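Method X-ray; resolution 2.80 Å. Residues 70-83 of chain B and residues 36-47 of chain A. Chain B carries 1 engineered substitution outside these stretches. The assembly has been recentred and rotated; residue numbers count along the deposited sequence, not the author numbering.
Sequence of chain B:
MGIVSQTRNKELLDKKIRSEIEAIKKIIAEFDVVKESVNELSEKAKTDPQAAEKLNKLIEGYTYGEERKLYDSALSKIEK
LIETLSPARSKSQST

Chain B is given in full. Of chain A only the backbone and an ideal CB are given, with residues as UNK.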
# COMPACT_ATOMS: atom_id res chain seq x y z
N LEU B 70 -8.62 4.03 -6.02
CA LEU B 70 -7.80 4.09 -4.83
C LEU B 70 -6.71 3.05 -5.03
O LEU B 70 -5.52 3.33 -4.85
CB LEU B 70 -8.65 3.74 -3.60
CG LEU B 70 -8.83 4.77 -2.48
CD1 LEU B 70 -8.18 6.08 -2.83
CD2 LEU B 70 -10.31 4.92 -2.22
N TYR B 71 -7.13 1.85 -5.42
CA TYR B 71 -6.22 0.74 -5.66
C TYR B 71 -5.13 1.09 -6.68
O TYR B 71 -3.94 0.88 -6.43
CB TYR B 71 -7.02 -0.48 -6.15
CG TYR B 71 -6.13 -1.60 -6.61
CD1 TYR B 71 -5.57 -2.49 -5.69
CD2 TYR B 71 -5.77 -1.72 -7.96
CE1 TYR B 71 -4.66 -3.46 -6.10
CE2 TYR B 71 -4.85 -2.69 -8.38
CZ TYR B 71 -4.31 -3.55 -7.44
OH TYR B 71 -3.38 -4.48 -7.83
N ASP B 72 -5.52 1.62 -7.84
CA ASP B 72 -4.54 1.99 -8.86
C ASP B 72 -3.60 3.06 -8.34
O ASP B 72 -2.42 3.09 -8.70
CB ASP B 72 -5.23 2.54 -10.11
CG ASP B 72 -6.02 1.49 -10.86
OD1 ASP B 72 -5.57 0.32 -10.96
OD2 ASP B 72 -7.10 1.85 -11.37
N SER B 73 -4.12 3.95 -7.51
CA SER B 73 -3.33 5.01 -6.94
C SER B 73 -2.19 4.44 -6.12
O SER B 73 -1.02 4.73 -6.36
CB SER B 73 -4.22 5.90 -6.08
OG SER B 73 -3.49 7.01 -5.59
N ALA B 74 -2.53 3.60 -5.14
CA ALA B 74 -1.53 2.98 -4.28
C ALA B 74 -0.52 2.16 -5.09
O ALA B 74 0.69 2.27 -4.87
CB ALA B 74 -2.21 2.07 -3.25
N LEU B 75 -1.02 1.36 -6.02
CA LEU B 75 -0.16 0.51 -6.84
C LEU B 75 0.84 1.30 -7.68
O LEU B 75 1.99 0.90 -7.78
CB LEU B 75 -1.02 -0.37 -7.75
CG LEU B 75 -0.46 -1.63 -8.43
CD1 LEU B 75 -0.46 -1.42 -9.92
CD2 LEU B 75 0.94 -1.97 -7.92
N SER B 76 0.41 2.42 -8.24
CA SER B 76 1.30 3.23 -9.08
C SER B 76 2.35 3.96 -8.26
O SER B 76 3.43 4.28 -8.75
CB SER B 76 0.50 4.23 -9.90
OG SER B 76 -0.28 5.02 -9.03
N LYS B 77 2.02 4.25 -7.00
CA LYS B 77 2.96 4.92 -6.12
C LYS B 77 4.08 3.94 -5.80
O LYS B 77 5.26 4.32 -5.73
CB LYS B 77 2.25 5.36 -4.84
CG LYS B 77 1.31 6.50 -5.11
CD LYS B 77 0.54 6.94 -3.89
CE LYS B 77 -0.41 8.07 -4.25
NZ LYS B 77 -1.43 8.25 -3.19
N ILE B 78 3.71 2.67 -5.60
CA ILE B 78 4.70 1.66 -5.30
C ILE B 78 5.53 1.42 -6.54
O ILE B 78 6.74 1.20 -6.46
CB ILE B 78 4.06 0.31 -4.86
CG1 ILE B 78 3.31 0.49 -3.54
CG2 ILE B 78 5.16 -0.76 -4.65
CD1 ILE B 78 4.19 1.00 -2.40
N GLU B 79 4.90 1.45 -7.71
CA GLU B 79 5.65 1.23 -8.92
C GLU B 79 6.59 2.38 -9.16
O GLU B 79 7.67 2.20 -9.70
CB GLU B 79 4.71 1.03 -10.09
CG GLU B 79 3.81 -0.17 -9.89
CD GLU B 79 2.91 -0.46 -11.09
OE1 GLU B 79 2.17 0.46 -11.52
OE2 GLU B 79 2.95 -1.61 -11.58
N LYS B 80 6.19 3.57 -8.72
CA LYS B 80 7.02 4.77 -8.88
C LYS B 80 8.26 4.63 -8.00
O LYS B 80 9.35 5.07 -8.36
CB LYS B 80 6.23 6.01 -8.45
CG LYS B 80 6.77 7.35 -8.98
CD LYS B 80 5.83 8.50 -8.57
CE LYS B 80 4.36 8.30 -9.06
NZ LYS B 80 3.38 9.25 -8.45
N LEU B 81 8.07 4.02 -6.84
CA LEU B 81 9.15 3.79 -5.89
C LEU B 81 10.15 2.80 -6.48
O LEU B 81 11.35 3.04 -6.46
CB LEU B 81 8.57 3.25 -4.58
CG LEU B 81 8.68 4.16 -3.35
CD1 LEU B 81 8.64 5.64 -3.74
CD2 LEU B 81 7.54 3.79 -2.42
N ILE B 82 9.64 1.69 -6.99
CA ILE B 82 10.51 0.69 -7.60
C ILE B 82 11.26 1.36 -8.76
O ILE B 82 12.44 1.09 -8.97
CB ILE B 82 9.68 -0.48 -8.15
CG1 ILE B 82 8.97 -1.18 -6.99
CG2 ILE B 82 10.58 -1.43 -8.94
CD1 ILE B 82 8.04 -2.29 -7.39
N GLU B 83 10.55 2.22 -9.49
CA GLU B 83 11.10 2.96 -10.62
C GLU B 83 12.37 3.70 -10.21
O GLU B 83 13.42 3.55 -10.82
CB GLU B 83 10.06 3.96 -11.12
CG GLU B 83 10.54 4.89 -12.24
CD GLU B 83 10.25 6.38 -11.96
OE1 GLU B 83 10.97 6.99 -11.12
OE2 GLU B 83 9.31 6.94 -12.57
N UNK A 36 -8.02 -11.58 -5.38
CA UNK A 36 -6.84 -12.40 -5.57
C UNK A 36 -5.80 -11.73 -6.46
O UNK A 36 -4.64 -11.60 -6.07
CB UNK A 36 -7.24 -13.75 -6.17
N UNK A 37 -6.20 -11.29 -7.65
CA UNK A 37 -5.24 -10.66 -8.55
C UNK A 37 -4.82 -9.26 -8.13
O UNK A 37 -3.66 -8.88 -8.25
CB UNK A 37 -5.83 -10.60 -9.96
N UNK A 38 -5.79 -8.50 -7.64
CA UNK A 38 -5.55 -7.14 -7.18
C UNK A 38 -4.45 -7.17 -6.10
O UNK A 38 -3.39 -6.55 -6.26
CB UNK A 38 -6.84 -6.51 -6.64
N UNK A 39 -4.73 -7.90 -5.03
CA UNK A 39 -3.80 -8.03 -3.91
C UNK A 39 -2.50 -8.74 -4.27
O UNK A 39 -1.45 -8.42 -3.70
CB UNK A 39 -4.48 -8.78 -2.77
N UNK A 40 -2.56 -9.69 -5.18
CA UNK A 40 -1.37 -10.41 -5.57
C UNK A 40 -0.40 -9.49 -6.28
O UNK A 40 0.81 -9.50 -6.04
CB UNK A 40 -1.73 -11.60 -6.46
N UNK A 41 -0.94 -8.68 -7.18
CA UNK A 41 -0.09 -7.76 -7.91
C UNK A 41 0.40 -6.69 -6.93
O UNK A 41 1.58 -6.33 -6.93
CB UNK A 41 -0.83 -7.14 -9.09
N UNK A 42 -0.50 -6.20 -6.08
CA UNK A 42 -0.07 -5.20 -5.12
C UNK A 42 1.02 -5.75 -4.19
O UNK A 42 2.04 -5.10 -3.94
CB UNK A 42 -1.27 -4.71 -4.30
N UNK A 43 0.79 -6.95 -3.67
CA UNK A 43 1.76 -7.54 -2.79
C UNK A 43 3.11 -7.75 -3.50
O UNK A 43 4.18 -7.64 -2.89
CB UNK A 43 1.22 -8.87 -2.25
N UNK A 44 3.06 -8.06 -4.78
CA UNK A 44 4.29 -8.26 -5.53
C UNK A 44 5.03 -6.92 -5.66
O UNK A 44 6.25 -6.88 -5.57
CB UNK A 44 3.99 -8.86 -6.91
N UNK A 45 4.29 -5.83 -5.85
CA UNK A 45 4.94 -4.52 -5.94
C UNK A 45 5.70 -4.25 -4.65
O UNK A 45 6.89 -3.92 -4.67
CB UNK A 45 3.92 -3.41 -6.21
N UNK A 46 5.01 -4.41 -3.52
CA UNK A 46 5.58 -4.19 -2.20
C UNK A 46 6.80 -5.06 -1.92
O UNK A 46 7.83 -4.57 -1.47
CB UNK A 46 4.51 -4.45 -1.13
N UNK A 47 6.68 -6.36 -2.18
CA UNK A 47 7.79 -7.27 -1.95
C UNK A 47 8.99 -6.89 -2.81
O UNK A 47 10.13 -6.94 -2.34
CB UNK A 47 7.37 -8.71 -2.24

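Two helices run side by side in roughly the same direction, their axes 9.3 Å apart at closest approach and 28° from parallel. Chain B offers a ridge of Tyr B71, Ala B74, Leu B75, Ile B78 and Ile B82; the rules for chain A follow from where each CB meets it.

Positions 36 and 37 have nothing of chain B within 5.5 Å of the ideal CB, so helix geometry is the main demand and many residues would serve. They are Phe A36 and Asn A37, neither of which lays its side chain on the ridge.

At position 38 CA-to-CB points sideways, and the ideal CB lies 3.8 Å from Tyr B71 CE1. A flexible aliphatic stem could cover the ring, so Leu, Met, Gln, Arg or Lys would all suit. The residue is Lys A38. Its CG stands 3.5 Å from the centroid of the Tyr B71 ring, nearly on the ring normal, a CH-pi contact over one face, while the end of the chain leads away. The backbone contributes as well: Tyr B71 OH donates a hydrogen bond to Lys A38 O at 2.6 Å. That carbonyl also accepts the helical bond from the amide of position 42, and because the phenol addresses the backbone, this bond asks for no particular side chain.

Position 39 points away and leaves the choice free as far as this ridge is concerned; it is Leu A39. Position 40 also points away, but its ideal CB would fall 3.0 Å from the carbonyl O of Phe A36, too close for comfort, so glycine fits well. Gly A40 is found there.

Position 41 points toward chain B, with the ideal CB 3.9 Å from Tyr B71 OH. A small or medium residue such as Ala, Val or Thr could flank the phenol. Val A41 does so, its CB 3.9 Å from Tyr B71 OH.

Position 42 points sideways, yet a hollow framed by Tyr B71, Ala B74, Leu B75 and Ile B78 lies within reach of a long apolar chain: Leu, Met or Phe. Phe A42, chi1 t, enters it as a knob into a hole. Its CE2 comes 3.9 Å from Ala B74 CB and 3.9 Å from Ile B78 CG1, and the ring turns its edge to the backbone of Ala B74 and Leu B75.

Positions 43 and 44 have no neighbour on this ridge and would accept many helix formers; they are Gln A43 and Ala A44.

At position 45 space is scarce. CA-to-CB points toward chain B, and the ideal CB is already 3.3 Å from Ile B78 CG2 and 3.7 Å from Leu B75 CD2, favouring a small residue. Ala A45 fills the site with its methyl, while its carbonyl O lies 3.4 Å from Ile B82 CD1.

Position 46 points away, but a branched or long aliphatic could bend back. Ile A46 does, bringing CD1 within 3.5 Å of Ile B78 CD1. Position 47 faces away and is unconstrained here; it is Leu A47.

Chain A (36-47) FNKLGVFQAAIL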
# COMPACT_ATOMS: atom_id res chain seq x y z
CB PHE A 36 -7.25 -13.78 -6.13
CG PHE A 36 -6.08 -14.66 -6.53
CD1 PHE A 36 -5.45 -14.49 -7.76
CD2 PHE A 36 -5.62 -15.66 -5.68
CE1 PHE A 36 -4.38 -15.32 -8.15
CE2 PHE A 36 -4.55 -16.49 -6.04
CZ PHE A 36 -3.93 -16.32 -7.28
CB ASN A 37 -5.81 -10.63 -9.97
CG ASN A 37 -5.75 -11.99 -10.64
OD1 ASN A 37 -4.68 -12.45 -11.04
ND2 ASN A 37 -6.91 -12.64 -10.74
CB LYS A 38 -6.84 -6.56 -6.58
CG LYS A 38 -7.36 -5.32 -7.28
CD LYS A 38 -8.11 -5.63 -8.55
CE LYS A 38 -9.61 -5.41 -8.38
NZ LYS A 38 -10.21 -6.36 -7.40
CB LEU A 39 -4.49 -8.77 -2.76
CG LEU A 39 -5.44 -7.94 -1.89
CD1 LEU A 39 -4.65 -6.91 -1.08
CD2 LEU A 39 -6.46 -7.24 -2.77
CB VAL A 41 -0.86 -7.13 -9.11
CG1 VAL A 41 -0.08 -5.97 -9.72
CG2 VAL A 41 -1.09 -8.20 -10.18
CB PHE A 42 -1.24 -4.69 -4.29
CG PHE A 42 -0.88 -3.50 -3.45
CD1 PHE A 42 -0.79 -3.61 -2.07
CD2 PHE A 42 -0.56 -2.28 -4.05
CE1 PHE A 42 -0.39 -2.53 -1.29
CE2 PHE A 42 -0.15 -1.19 -3.29
CZ PHE A 42 -0.06 -1.31 -1.91
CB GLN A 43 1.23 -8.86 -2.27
CG GLN A 43 2.09 -9.47 -1.19
CD GLN A 43 1.61 -10.83 -0.81
OE1 GLN A 43 2.13 -11.44 0.13
NE2 GLN A 43 0.61 -11.34 -1.53
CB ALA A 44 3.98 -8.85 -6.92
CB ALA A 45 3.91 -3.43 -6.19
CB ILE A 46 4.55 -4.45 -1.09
CG1 ILE A 46 3.51 -3.34 -1.07
CG2 ILE A 46 5.25 -4.52 0.26
CD1 ILE A 46 4.07 -2.00 -0.61
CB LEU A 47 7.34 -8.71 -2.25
CG LEU A 47 6.96 -9.65 -1.08
CD1 LEU A 47 6.66 -8.86 0.20
CD2 LEU A 47 5.77 -10.51 -1.52
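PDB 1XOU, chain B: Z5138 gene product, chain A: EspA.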